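Local coordinates for FMN-binding domain-containing protein (Clostridium perfringens, PDB 3O6U) that is of unknown function but carries an FMN-binding domain and so may bind flavin mononucleotide, at residues N38-G42 / E43-M47; D51-Y54 / N55-M58; S62-G65 / P66-E70; S94-Q97 / F98-L101; A102-V105 / L106-E110. All coordinates share one frame; numbering follows the deposited sequence.

Contact 1: residues N38-G42 / E43-M47; sequences NEFNG and ETNAM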
# COMPACT_ATOMS: atom_id res chain seq x y z
N ASN A 38 4.26 0.80 1.59
CA ASN A 38 5.23 1.86 1.43
C ASN A 38 5.38 2.43 0.04
O ASN A 38 5.50 1.68 -0.94
CB ASN A 38 6.64 1.38 1.82
CG ASN A 38 6.80 1.15 3.29
OD1 ASN A 38 6.89 2.09 4.08
ND2 ASN A 38 6.82 -0.11 3.68
N GLU A 39 5.33 3.76 -0.04
CA GLU A 39 5.69 4.46 -1.28
C GLU A 39 7.22 4.66 -1.06
O GLU A 39 7.69 4.85 0.05
CB GLU A 39 4.93 5.75 -1.42
CG GLU A 39 3.43 5.45 -1.62
CD GLU A 39 2.53 6.65 -1.40
OE1 GLU A 39 3.05 7.75 -1.09
OE2 GLU A 39 1.29 6.50 -1.52
N PHE A 40 7.99 4.59 -2.13
CA PHE A 40 9.44 4.62 -1.98
C PHE A 40 10.14 4.87 -3.30
O PHE A 40 9.59 4.64 -4.37
CB PHE A 40 9.90 3.27 -1.37
CG PHE A 40 9.74 2.09 -2.30
CD1 PHE A 40 10.81 1.65 -3.09
CD2 PHE A 40 8.53 1.41 -2.39
CE1 PHE A 40 10.68 0.56 -3.96
CE2 PHE A 40 8.39 0.31 -3.26
CZ PHE A 40 9.47 -0.11 -4.04
N ASN A 41 11.37 5.32 -3.21
CA ASN A 41 12.10 5.66 -4.40
C ASN A 41 12.59 4.40 -5.11
O ASN A 41 13.33 3.60 -4.53
CB ASN A 41 13.25 6.61 -4.03
CG ASN A 41 14.08 7.03 -5.21
OD1 ASN A 41 14.99 6.31 -5.63
ND2 ASN A 41 13.78 8.20 -5.75
N GLY A 42 12.13 4.23 -6.35
CA GLY A 42 12.50 3.08 -7.14
C GLY A 42 13.97 2.71 -7.14
O GLY A 42 14.33 1.55 -6.96
N GLU A 43 14.83 3.71 -7.29
CA GLU A 43 16.26 3.51 -7.39
C GLU A 43 17.03 3.46 -6.09
O GLU A 43 17.91 2.62 -5.93
CB GLU A 43 16.84 4.63 -8.26
CG GLU A 43 16.11 4.80 -9.59
CD GLU A 43 16.10 3.53 -10.41
OE1 GLU A 43 17.20 3.06 -10.80
OE2 GLU A 43 15.00 2.98 -10.68
N THR A 44 16.72 4.36 -5.16
CA THR A 44 17.44 4.45 -3.88
C THR A 44 16.79 3.65 -2.79
O THR A 44 17.42 3.31 -1.79
CB THR A 44 17.50 5.88 -3.37
OG1 THR A 44 16.18 6.30 -3.03
CG2 THR A 44 18.09 6.83 -4.42
N ASN A 45 15.50 3.40 -2.96
CA ASN A 45 14.73 2.65 -1.99
C ASN A 45 14.42 3.42 -0.70
O ASN A 45 13.95 2.85 0.29
CB ASN A 45 15.41 1.31 -1.70
CG ASN A 45 14.42 0.26 -1.29
OD1 ASN A 45 13.56 -0.15 -2.08
ND2 ASN A 45 14.51 -0.19 -0.03
N ALA A 46 14.69 4.72 -0.72
CA ALA A 46 14.32 5.57 0.40
C ALA A 46 12.78 5.58 0.50
O ALA A 46 12.06 5.80 -0.47
CB ALA A 46 14.80 7.00 0.18
N MSE A 47 12.32 5.28 1.71
CA MSE A 47 10.91 5.29 2.08
C MSE A 47 10.38 6.73 2.22
O MSE A 47 10.98 7.58 2.87
CB MSE A 47 10.77 4.56 3.40
CG MSE A 47 11.32 3.14 3.33
SE MSE A 47 10.22 2.01 2.15
CE MSE A 47 11.57 0.86 1.31
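The turn by which the chain leaves strand 32-41 is organised round Asn41, whose side-chain oxygen gathers the polar hydrogens of the residues that follow. With CG anti to the backbone N (chi1 -180°), the amide swings over the turn and presents OD1 to Thr44 N at 2.6 Å. That donor lies in the carbonyl plane and the bond is nearly straight, 166° at the hydrogen; Glu43 N and Thr44 OG1 add weaker bonds to the same OD1. Thr44 OG1 also accepts from Ala46 N at 3.2 Å, an ST turn, and is therefore both a weak donor to Asn41 OD1 and an acceptor. The backbone closes the turn as well: Asn45 N reaches Asn41 O at 2.7 Å, and Asn41 N is given to Ala46 O at 2.9 Å. Past this pair, Phe40 and Met47 form a single beta bridge. The selenium of Met47, a selenomethionine, lies 3.6 Å from Asn38 CB and makes an oblique Met-aromatic contact with the Phe40 ring, while Asn45 OD1 comes within 3.4 Å of Phe40 CD1, its amide plane strongly inclined to the ring. Phe40 also packs on Lys20 and Lys22 of strand 19-27, next in the sheet, whereas Glu39 turns away from the loop and gives its carboxylate to Tyr69 of helix 66-80 and Ser94 of helix 92-111.

Contact 2: residues D51-Y54 / N55-M58; sequences DKDY and NEKM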
# COMPACT_ATOMS: atom_id res chain seq x y z
N ASP A 51 10.76 10.54 4.93
CA ASP A 51 11.23 11.82 4.41
C ASP A 51 10.55 13.03 5.05
O ASP A 51 9.42 13.38 4.72
CB ASP A 51 11.07 11.87 2.88
CG ASP A 51 11.56 13.18 2.28
OD1 ASP A 51 11.60 14.21 2.99
OD2 ASP A 51 11.89 13.21 1.08
N LYS A 52 11.26 13.66 5.98
CA LYS A 52 10.78 14.84 6.71
C LYS A 52 10.26 15.98 5.84
O LYS A 52 9.13 16.44 6.03
CB LYS A 52 11.91 15.38 7.59
CG LYS A 52 11.46 16.23 8.75
CD LYS A 52 12.67 16.58 9.60
CE LYS A 52 12.27 17.38 10.80
NZ LYS A 52 11.23 18.36 10.44
N ASP A 53 11.08 16.46 4.90
CA ASP A 53 10.65 17.58 4.05
C ASP A 53 9.48 17.21 3.18
O ASP A 53 8.58 18.01 2.99
CB ASP A 53 11.79 18.10 3.16
CG ASP A 53 12.79 18.95 3.93
OD1 ASP A 53 12.48 19.33 5.08
OD2 ASP A 53 13.87 19.24 3.37
N TYR A 54 9.49 15.99 2.66
CA TYR A 54 8.38 15.56 1.83
C TYR A 54 7.10 15.58 2.64
O TYR A 54 6.04 15.94 2.12
CB TYR A 54 8.60 14.16 1.28
CG TYR A 54 7.61 13.79 0.22
CD1 TYR A 54 6.28 13.49 0.54
CD2 TYR A 54 7.98 13.78 -1.12
CE1 TYR A 54 5.35 13.19 -0.45
CE2 TYR A 54 7.07 13.48 -2.12
CZ TYR A 54 5.75 13.18 -1.78
OH TYR A 54 4.86 12.88 -2.79
N ASN A 55 7.18 15.18 3.90
CA ASN A 55 5.99 15.17 4.73
C ASN A 55 5.51 16.55 5.09
O ASN A 55 4.38 16.90 4.81
CB ASN A 55 6.21 14.42 6.04
CG ASN A 55 6.15 12.94 5.87
OD1 ASN A 55 7.17 12.31 5.60
ND2 ASN A 55 4.95 12.36 6.01
N GLU A 56 6.39 17.33 5.72
CA GLU A 56 6.01 18.65 6.21
C GLU A 56 5.32 19.49 5.17
O GLU A 56 4.28 20.11 5.45
CB GLU A 56 7.22 19.37 6.81
CG GLU A 56 7.59 18.86 8.18
CD GLU A 56 8.86 19.48 8.70
OE1 GLU A 56 9.58 20.13 7.90
OE2 GLU A 56 9.15 19.31 9.90
N LYS A 57 5.88 19.53 3.97
CA LYS A 57 5.23 20.26 2.89
C LYS A 57 3.83 19.64 2.65
O LYS A 57 2.89 20.36 2.28
CB LYS A 57 6.08 20.17 1.60
CG LYS A 57 5.28 20.18 0.28
CD LYS A 57 5.16 18.78 -0.32
CE LYS A 57 3.76 18.21 -0.18
NZ LYS A 57 3.41 17.16 -1.17
N MSE A 58 3.69 18.33 2.92
CA MSE A 58 2.44 17.57 2.68
C MSE A 58 1.40 17.70 3.79
O MSE A 58 0.20 17.78 3.52
CB MSE A 58 2.80 16.11 2.37
CG MSE A 58 1.65 15.12 2.48
SE MSE A 58 0.65 14.73 0.84
CE MSE A 58 0.59 16.55 0.17
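Lys57 brings its ammonium group obliquely to the ring of Tyr54, three residues earlier, in an off-centre cation-pi contact: NZ is 4.9 Å from the ring centroid and 28° off the ring normal. The lysine chain bends at chi2 and chi3 to get there, and on the way its CD passes 3.8 Å from Tyr54 O. On the tyrosine's part, a chi1 of -169° sets CG anti to the backbone N, on the side where Lys57 approaches. Tyr54 has a second aromatic neighbour in Tyr19, whose ring stands steeply to its own. All this happens in the first turns of helix 52-62, for which Asp51 is the N-cap. Its OD1 accepts from Tyr54 N at 2.8 Å along an almost straight line (175°), although the donor stands above the carboxylate plane, and the negative charge probably suits the start of a helix. Asp51 O then takes Asn55 N at 3.0 Å, and Lys52 O takes Glu56 N at 2.9 Å. On the outer side the extended Glu56 chain runs across the end of Lys52; a salt bridge joins them in the model, but the two charged groups are so close that their places are doubtful. Asn55, on the inner side, lies against Pro66 and Ala67 of helix 66-80.

Contact 3: residues S62-G65 / P66-E70; sequences SGIG and PAEYE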
# COMPACT_ATOMS: atom_id res chain seq x y z
N SER A 62 -2.20 19.67 2.12
CA SER A 62 -3.47 18.97 2.27
C SER A 62 -3.84 18.68 3.70
O SER A 62 -4.99 18.38 4.00
CB SER A 62 -3.38 17.63 1.54
OG SER A 62 -2.68 16.68 2.34
N GLY A 63 -2.83 18.72 4.57
CA GLY A 63 -3.04 18.40 5.97
C GLY A 63 -2.59 16.99 6.38
O GLY A 63 -2.80 16.61 7.54
N ILE A 64 -1.99 16.22 5.47
CA ILE A 64 -1.56 14.85 5.80
C ILE A 64 -0.59 14.18 4.81
O ILE A 64 -0.80 14.18 3.60
CB ILE A 64 -2.82 13.90 6.02
CG1 ILE A 64 -2.40 12.64 6.78
CG2 ILE A 64 -3.47 13.50 4.71
CD1 ILE A 64 -3.50 11.58 6.87
N GLY A 65 0.47 13.60 5.38
CA GLY A 65 1.51 12.91 4.63
C GLY A 65 1.63 11.40 4.89
O GLY A 65 0.98 10.85 5.79
N PRO A 66 2.55 10.75 4.14
CA PRO A 66 2.81 9.30 4.24
C PRO A 66 2.99 8.73 5.63
O PRO A 66 2.46 7.67 5.96
CB PRO A 66 4.08 9.11 3.38
CG PRO A 66 4.22 10.39 2.60
CD PRO A 66 3.64 11.46 3.46
N ALA A 67 3.75 9.47 6.42
CA ALA A 67 4.03 9.13 7.80
C ALA A 67 2.72 8.87 8.53
O ALA A 67 2.66 7.99 9.38
CB ALA A 67 4.81 10.26 8.44
N GLU A 68 1.70 9.64 8.18
CA GLU A 68 0.37 9.43 8.72
C GLU A 68 -0.52 8.50 7.85
O GLU A 68 -1.06 7.52 8.36
CB GLU A 68 -0.38 10.76 8.88
CG GLU A 68 0.53 11.89 9.31
CD GLU A 68 -0.21 13.11 9.82
OE1 GLU A 68 -0.79 13.86 9.00
OE2 GLU A 68 -0.22 13.32 11.06
N TYR A 69 -0.64 8.78 6.54
CA TYR A 69 -1.57 7.96 5.77
C TYR A 69 -1.21 6.52 5.54
O TYR A 69 -2.12 5.68 5.50
CB TYR A 69 -2.01 8.64 4.43
CG TYR A 69 -0.98 8.86 3.34
CD1 TYR A 69 -0.36 7.79 2.69
CD2 TYR A 69 -0.65 10.15 2.93
CE1 TYR A 69 0.56 8.02 1.66
CE2 TYR A 69 0.26 10.37 1.93
CZ TYR A 69 0.86 9.32 1.30
OH TYR A 69 1.79 9.59 0.33
N GLU A 70 0.08 6.19 5.45
CA GLU A 70 0.44 4.80 5.17
C GLU A 70 0.09 3.88 6.29
O GLU A 70 -0.43 2.80 6.06
CB GLU A 70 1.92 4.67 4.76
CG GLU A 70 2.25 5.38 3.45
CD GLU A 70 3.69 5.21 3.05
OE1 GLU A 70 4.51 4.85 3.93
OE2 GLU A 70 4.01 5.44 1.86
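Pro66 opens helix 66-80 directly after the N-cap residue Gly65, whose carbonyl oxygen takes two backbone bonds from the residues of this first turn. A proline has no N-H to give and costs nothing here; it packs against Lys48 and Arg49. Glu68 is the first to bond back, with its N 2.8 Å from Gly65 O and well above the carbonyl plane; its CB lies 3.5 Å from Ile64 CG1, and its OE1 lies 3.0 Å from the same CG1. The arrangement is a helix start reached by a very short link from helix 52-62, whose end is marked by Gly63 with positive phi and by an ST turn in which Ser62 OG accepts from Ile64 N. Tyr69 N supplies the second bond to Gly65 O, at 2.7 Å and 165°, from the opposite face of the carbonyl, so one oxygen is gripped from both sides. A chi1 of 66° turns the Tyr69 ring, whose OH is held by Glu39, back toward the cap: Pro66 CA sits 3.4 Å above the centre of one face, and CD2 comes 3.3 Å from Gly65 C. Glu70 OE2 accepts from Glu39 N, and its OE1 makes a salt bridge with Arg49.

Contact 4: residues S94-Q97 / F98-L101; sequences SSNQ and FKKL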
# COMPACT_ATOMS: atom_id res chain seq x y z
N SER A 94 -2.95 8.32 -2.90
CA SER A 94 -2.39 7.14 -2.27
C SER A 94 -3.49 6.15 -1.85
O SER A 94 -3.32 4.93 -1.95
CB SER A 94 -1.54 7.57 -1.08
OG SER A 94 -0.49 8.40 -1.54
N SER A 95 -4.63 6.67 -1.41
CA SER A 95 -5.72 5.78 -1.03
C SER A 95 -6.13 4.94 -2.23
O SER A 95 -6.29 3.72 -2.13
CB SER A 95 -6.89 6.60 -0.50
OG SER A 95 -6.47 7.38 0.61
N ASN A 96 -6.28 5.60 -3.38
CA ASN A 96 -6.67 4.91 -4.61
C ASN A 96 -5.55 3.98 -5.08
O ASN A 96 -5.81 2.83 -5.44
CB ASN A 96 -7.01 5.93 -5.69
CG ASN A 96 -8.36 6.60 -5.46
OD1 ASN A 96 -8.64 7.65 -6.04
ND2 ASN A 96 -9.21 5.99 -4.63
N GLN A 97 -4.31 4.46 -5.10
CA GLN A 97 -3.20 3.57 -5.45
C GLN A 97 -3.21 2.35 -4.50
O GLN A 97 -3.17 1.21 -4.95
CB GLN A 97 -1.88 4.33 -5.35
CG GLN A 97 -0.64 3.44 -5.48
CD GLN A 97 0.61 4.24 -5.80
OE1 GLN A 97 0.95 4.42 -6.96
NE2 GLN A 97 1.26 4.76 -4.77
N PHE A 98 -3.28 2.60 -3.18
CA PHE A 98 -3.33 1.54 -2.17
C PHE A 98 -4.46 0.55 -2.45
O PHE A 98 -4.26 -0.67 -2.37
CB PHE A 98 -3.54 2.12 -0.75
CG PHE A 98 -3.62 1.07 0.36
CD1 PHE A 98 -2.47 0.55 0.96
CD2 PHE A 98 -4.86 0.61 0.82
CE1 PHE A 98 -2.55 -0.39 1.99
CE2 PHE A 98 -4.94 -0.33 1.85
CZ PHE A 98 -3.78 -0.83 2.44
N LYS A 99 -5.65 1.07 -2.77
CA LYS A 99 -6.80 0.22 -3.04
C LYS A 99 -6.55 -0.74 -4.20
O LYS A 99 -6.88 -1.91 -4.09
CB LYS A 99 -8.07 1.06 -3.26
CG LYS A 99 -8.54 1.76 -1.96
CD LYS A 99 -9.75 2.68 -2.14
CE LYS A 99 -11.00 1.91 -2.51
NZ LYS A 99 -12.25 2.66 -2.22
N LYS A 100 -5.92 -0.27 -5.28
CA LYS A 100 -5.64 -1.17 -6.42
C LYS A 100 -4.69 -2.32 -6.03
O LYS A 100 -4.93 -3.48 -6.39
CB LYS A 100 -5.09 -0.38 -7.62
CG LYS A 100 -6.14 0.54 -8.29
CD LYS A 100 -5.55 1.27 -9.50
CE LYS A 100 -6.56 2.23 -10.16
NZ LYS A 100 -6.38 3.66 -9.72
N LEU A 101 -3.62 -2.00 -5.30
CA LEU A 101 -2.66 -3.00 -4.81
C LEU A 101 -3.37 -3.99 -3.86
O LEU A 101 -3.14 -5.20 -3.93
CB LEU A 101 -1.48 -2.30 -4.11
CG LEU A 101 -0.57 -1.47 -5.03
CD1 LEU A 101 0.52 -0.77 -4.23
CD2 LEU A 101 0.04 -2.37 -6.06
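A chi1 of -68° places CG of Lys99 anti to the carbonyl carbon and leans it over the preceding turn, 3.0 Å from Ser95 O, while Phe98, with chi1 at 179°, carries its ring away from that turn and leaves only CB near it, 3.1 Å from Ser94 O. Both belong to the long helix 92-111, whose regular i to i+4 bonds here include Phe98 N to Ser94 O at 2.6 Å and Lys99 N to Ser95 O at 2.8 Å. Phe98 packs on Leu73 and Leu77 of helix 66-80 and Leu23 of strand 19-27, and meets Tyr37 edge-to-face. The hydroxyl of the same Tyr37 is hydrogen-bonded to Gln97 NE2. Lys99 bends at chi3 and carries NZ to the carbonyl oxygen of Ile85, running beside Asn96, whose side chain points the same way. Leu101 lies one turn on from Gln97 and packs on Ala21 and Val9 of the sheet; its CG stands 3.7 Å from Gln97 O, the oxygen that also receives Leu101 N at 3.3 Å.

Contact 5: residues A102-V105 / L106-E110; sequences AEKV and LKNAE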
# COMPACT_ATOMS: atom_id res chain seq x y z
N ALA A 102 -4.23 -3.50 -2.96
CA ALA A 102 -5.00 -4.40 -2.11
C ALA A 102 -5.90 -5.36 -2.94
O ALA A 102 -5.96 -6.55 -2.65
CB ALA A 102 -5.86 -3.61 -1.13
N GLU A 103 -6.59 -4.85 -3.97
CA GLU A 103 -7.42 -5.73 -4.79
C GLU A 103 -6.55 -6.84 -5.38
O GLU A 103 -6.89 -8.02 -5.29
CB GLU A 103 -8.12 -4.95 -5.92
CG GLU A 103 -9.00 -3.81 -5.40
CD GLU A 103 -9.55 -2.88 -6.49
OE1 GLU A 103 -9.61 -3.29 -7.68
OE2 GLU A 103 -9.94 -1.74 -6.14
N LYS A 104 -5.40 -6.48 -5.94
CA LYS A 104 -4.55 -7.49 -6.54
C LYS A 104 -3.89 -8.43 -5.54
O LYS A 104 -3.80 -9.63 -5.80
CB LYS A 104 -3.49 -6.86 -7.44
CG LYS A 104 -2.71 -7.91 -8.22
CD LYS A 104 -3.63 -8.68 -9.16
CE LYS A 104 -2.85 -9.64 -10.06
NZ LYS A 104 -3.72 -10.35 -11.06
N VAL A 105 -3.43 -7.92 -4.39
CA VAL A 105 -2.79 -8.80 -3.40
C VAL A 105 -3.80 -9.78 -2.80
O VAL A 105 -3.47 -10.94 -2.52
CB VAL A 105 -1.99 -8.00 -2.28
CG1 VAL A 105 -2.88 -7.59 -1.09
CG2 VAL A 105 -0.81 -8.85 -1.82
N LEU A 106 -5.04 -9.32 -2.61
CA LEU A 106 -6.12 -10.16 -2.08
C LEU A 106 -6.53 -11.25 -3.08
O LEU A 106 -6.95 -12.33 -2.66
CB LEU A 106 -7.33 -9.29 -1.70
CG LEU A 106 -7.12 -8.43 -0.43
CD1 LEU A 106 -8.26 -7.45 -0.22
CD2 LEU A 106 -6.99 -9.33 0.77
N LYS A 107 -6.43 -10.98 -4.38
CA LYS A 107 -6.76 -12.01 -5.35
C LYS A 107 -5.72 -13.11 -5.23
O LYS A 107 -6.04 -14.30 -5.29
CB LYS A 107 -6.74 -11.49 -6.79
CG LYS A 107 -8.00 -10.76 -7.23
CD LYS A 107 -8.16 -10.83 -8.75
CE LYS A 107 -6.88 -10.41 -9.48
NZ LYS A 107 -6.65 -11.16 -10.76
N ASN A 108 -4.46 -12.71 -5.06
CA ASN A 108 -3.36 -13.67 -4.95
C ASN A 108 -3.49 -14.52 -3.70
O ASN A 108 -3.13 -15.69 -3.69
CB ASN A 108 -2.01 -12.95 -4.98
CG ASN A 108 -1.72 -12.31 -6.33
OD1 ASN A 108 -2.43 -12.54 -7.32
ND2 ASN A 108 -0.67 -11.52 -6.39
N ALA A 109 -4.01 -13.92 -2.64
CA ALA A 109 -4.22 -14.66 -1.40
C ALA A 109 -5.25 -15.75 -1.64
O ALA A 109 -5.13 -16.85 -1.09
CB ALA A 109 -4.69 -13.72 -0.30
N GLU A 110 -6.25 -15.46 -2.48
CA GLU A 110 -7.30 -16.42 -2.82
C GLU A 110 -6.76 -17.59 -3.62
O GLU A 110 -7.15 -18.73 -3.38
CB GLU A 110 -8.40 -15.76 -3.64
CG GLU A 110 -9.34 -14.86 -2.86
CD GLU A 110 -10.49 -14.38 -3.72
OE1 GLU A 110 -10.81 -15.09 -4.70
OE2 GLU A 110 -11.06 -13.31 -3.43
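Leu106 N bonds to Ala102 O at 2.9 Å and Ala109 N to Val105 O at 3.0 Å, both regular i to i+4 bonds of helix 92-111. Between them Lys104 O takes Asn108 N at 3.2 Å, with a weaker bond from Lys107 N. The Asn108 side chain stays close to that carbonyl, its CG 3.4 Å from Lys104 O, but its ND2 is spent on Thr117 in the short strand 117-119. Farther out, the chains of Lys104 and Lys107 converge at an angle, and their NZ atoms are modelled 3.1 Å apart; two ammonium groups at that distance should repel, and such closeness is uncertain. Packing takes over on the neighbouring surfaces. Leu106 folds back on the previous turn, CG 3.1 Å from Ala102 O, because a chi1 of -72° keeps CG beside its own backbone N. Val105 brings CG1 to within 4.4 Å of Leu106 CG and otherwise faces the sheet, touching Tyr7 and Val9 of strand 5-11 and Leu23 and Ile25 of strand 19-27. Ala102 and Ala109 add to the same surface. Lysines on one side and small or branched apolar residues on the other make this an amphipathic helix packed on a beta sheet.

From the N terminus, the chain first completes the edge strand 32-41, and contact 1 closes the tight turn that follows it. Contact 2 then forms the opening turns of helix 52-62, and contact 3 the cap of helix 66-80; their centres are only about 9 Å apart, and Met58 packs on the link between the helices and Asn55 on the start of helix 66-80. Contacts 4 and 5 follow one another along helix 92-111. All five are in series, none nesting or crossing. Glu39 ties contact 1 to contacts 3 and 4, and Tyr69 and Ser94 join contacts 3 and 4 directly. Contact 5 lies across the chain's centre from contacts 1, 2 and 3.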